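Local structure of Esterase/lipase (Uncultured bacterium, 3K6K) at residues F187-L192 with L229-Y234. The protein probably hydrolyses carboxylic ester bonds as an esterase/lipase of the alpha/beta hydrolase fold, related to hormone-sensitive lipase. Sequence-based numbering, arbitrary orientation.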
loop_
_atom_site.group_PDB
_atom_site.type_symbol
_atom_site.label_atom_id
_atom_site.label_comp_id
_atom_site.label_asym_id
_atom_site.label_seq_id
_atom_site.Cartn_x
_atom_site.Cartn_y
_atom_site.Cartn_z
ATOM N N PHE A 187 13.425 -2.158 -7.031
ATOM C CA PHE A 187 14.612 -1.272 -6.876
ATOM C C PHE A 187 14.389 -0.121 -7.837
ATOM O O PHE A 187 14.497 -0.293 -9.046
ATOM C CB PHE A 187 15.881 -2.054 -7.233
ATOM C CG PHE A 187 17.193 -1.287 -7.015
ATOM C CD1 PHE A 187 18.339 -1.688 -7.671
ATOM C CD2 PHE A 187 17.278 -0.216 -6.106
ATOM C CE1 PHE A 187 19.518 -1.036 -7.486
ATOM C CE2 PHE A 187 18.456 0.412 -5.883
ATOM C CZ PHE A 187 19.598 -0.001 -6.567
ATOM N N VAL A 188 14.018 1.043 -7.313
ATOM C CA VAL A 188 13.537 2.082 -8.175
ATOM C C VAL A 188 14.139 3.433 -7.897
ATOM O O VAL A 188 13.741 4.420 -8.520
ATOM C CB VAL A 188 11.999 2.187 -8.152
ATOM C CG1 VAL A 188 11.415 1.130 -9.029
ATOM C CG2 VAL A 188 11.453 2.122 -6.726
ATOM N N ASP A 189 15.085 3.493 -6.970
ATOM C CA ASP A 189 15.793 4.741 -6.720
ATOM C C ASP A 189 17.282 4.503 -6.562
ATOM O O ASP A 189 17.741 4.319 -5.447
ATOM C CB ASP A 189 15.291 5.395 -5.459
ATOM C CG ASP A 189 15.802 6.827 -5.300
ATOM O OD1 ASP A 189 15.292 7.556 -4.437
ATOM O OD2 ASP A 189 16.723 7.228 -6.040
ATOM N N LEU A 190 18.038 4.518 -7.668
ATOM C CA LEU A 190 19.489 4.293 -7.611
ATOM C C LEU A 190 20.285 5.387 -6.945
ATOM O O LEU A 190 21.522 5.283 -6.833
ATOM C CB LEU A 190 20.063 3.975 -8.977
ATOM C CG LEU A 190 19.889 2.462 -9.168
ATOM C CD1 LEU A 190 18.390 2.078 -9.258
ATOM C CD2 LEU A 190 20.643 2.024 -10.433
ATOM N N THR A 191 19.598 6.412 -6.443
ATOM C CA THR A 191 20.264 7.349 -5.533
ATOM C C THR A 191 20.482 6.814 -4.139
ATOM O O THR A 191 21.315 7.338 -3.421
ATOM C CB THR A 191 19.590 8.758 -5.431
ATOM O OG1 THR A 191 18.465 8.700 -4.556
ATOM C CG2 THR A 191 19.163 9.330 -6.800
ATOM N N LEU A 192 19.700 5.825 -3.699
ATOM C CA LEU A 192 19.911 5.208 -2.377
ATOM C C LEU A 192 20.065 6.186 -1.195
ATOM O O LEU A 192 21.115 6.200 -0.561
ATOM C CB LEU A 192 21.130 4.263 -2.416
ATOM C CG LEU A 192 21.202 3.193 -3.547
ATOM C CD1 LEU A 192 22.599 2.673 -3.688
ATOM C CD2 LEU A 192 20.302 2.011 -3.261
ATOM N N LEU A 229 14.176 6.638 -16.530
ATOM C CA LEU A 229 14.215 5.222 -16.979
ATOM C C LEU A 229 15.184 4.339 -16.186
ATOM O O LEU A 229 15.189 3.105 -16.330
ATOM C CB LEU A 229 14.568 5.144 -18.472
ATOM C CG LEU A 229 13.417 5.127 -19.470
ATOM C CD1 LEU A 229 12.325 6.086 -19.066
ATOM C CD2 LEU A 229 13.977 5.506 -20.805
ATOM N N ILE A 230 15.994 4.978 -15.352
ATOM C CA ILE A 230 16.865 4.312 -14.395
ATOM C C ILE A 230 16.186 4.252 -12.997
ATOM O O ILE A 230 16.058 3.193 -12.385
ATOM C CB ILE A 230 18.238 5.096 -14.296
ATOM C CG1 ILE A 230 18.977 5.109 -15.634
ATOM C CG2 ILE A 230 19.174 4.524 -13.211
ATOM C CD1 ILE A 230 20.354 5.766 -15.562
ATOM N N SER A 231 15.813 5.414 -12.478
ATOM C CA SER A 231 15.122 5.556 -11.184
ATOM C C SER A 231 13.658 6.065 -11.349
ATOM O O SER A 231 13.342 7.280 -11.132
ATOM C CB SER A 231 15.913 6.439 -10.226
ATOM O OG SER A 231 17.239 5.937 -9.980
ATOM N N PRO A 232 12.741 5.135 -11.694
ATOM C CA PRO A 232 11.384 5.537 -12.059
ATOM C C PRO A 232 10.685 6.362 -10.979
ATOM O O PRO A 232 9.741 7.093 -11.255
ATOM C CB PRO A 232 10.717 4.175 -12.323
ATOM C CG PRO A 232 11.836 3.311 -12.843
ATOM C CD PRO A 232 12.907 3.671 -11.842
ATOM N N VAL A 233 11.171 6.289 -9.753
ATOM C CA VAL A 233 10.710 7.189 -8.727
ATOM C C VAL A 233 10.708 8.691 -9.186
ATOM O O VAL A 233 9.844 9.475 -8.794
ATOM C CB VAL A 233 11.469 6.885 -7.419
ATOM C CG1 VAL A 233 11.645 8.057 -6.606
ATOM C CG2 VAL A 233 10.734 5.803 -6.630
ATOM N N TYR A 234 11.642 9.064 -10.044
ATOM C CA TYR A 234 11.735 10.439 -10.524
ATOM C C TYR A 234 10.958 10.645 -11.822
ATOM O O TYR A 234 11.025 11.702 -12.374
ATOM C CB TYR A 234 13.225 10.871 -10.634
ATOM C CG TYR A 234 13.884 10.730 -9.263
ATOM C CD1 TYR A 234 13.653 11.679 -8.255
ATOM C CD2 TYR A 234 14.637 9.603 -8.938
ATOM C CE1 TYR A 234 14.185 11.505 -6.983
ATOM C CE2 TYR A 234 15.175 9.428 -7.673
ATOM C CZ TYR A 234 14.950 10.368 -6.698
ATOM O OH TYR A 234 15.481 10.188 -5.427
#
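With CG anti to its backbone N (chi1 -169°), Asp189 directs its carboxylate at the phenol of Tyr234, whose own ring is set with CG anti to the carbonyl carbon. The contact joins the loops following strand 180-184 and helix 209-220 in the alpha/beta hydrolase fold. Tyr234 OH gives a weak hydrogen bond to Asp189 OD1 at 2.8 Å, the carboxylate and ring planes standing 77° apart; OD1 also forms a salt bridge with Arg194. Asp189 OD2 lies at the ring edge, 3.1 Å from Tyr234 CE2. It turns back on its own loop, accepting from Thr191 OG1 at 2.7 Å and from Thr191 N, both from above the carboxylate plane. The latter bond closes an Asx turn within the type I turn 189-192. Ser231 OG receives Leu190 N at 2.8 Å and is bonded also to Arg225 O, while Val188 O takes a weak bond from Val233 N. Beside that carbonyl, Val188 CG2 meets Val233 CG2 at 3.8 Å, the side chains crossing at about a right angle. An alanine at Asp189 removes the carboxylate and would probably loosen both the turn and the link to Tyr234. The example illustrates a buried carboxylate shared between its own turn and a second loop, its converging donors and salt bridge likely to keep it ionised.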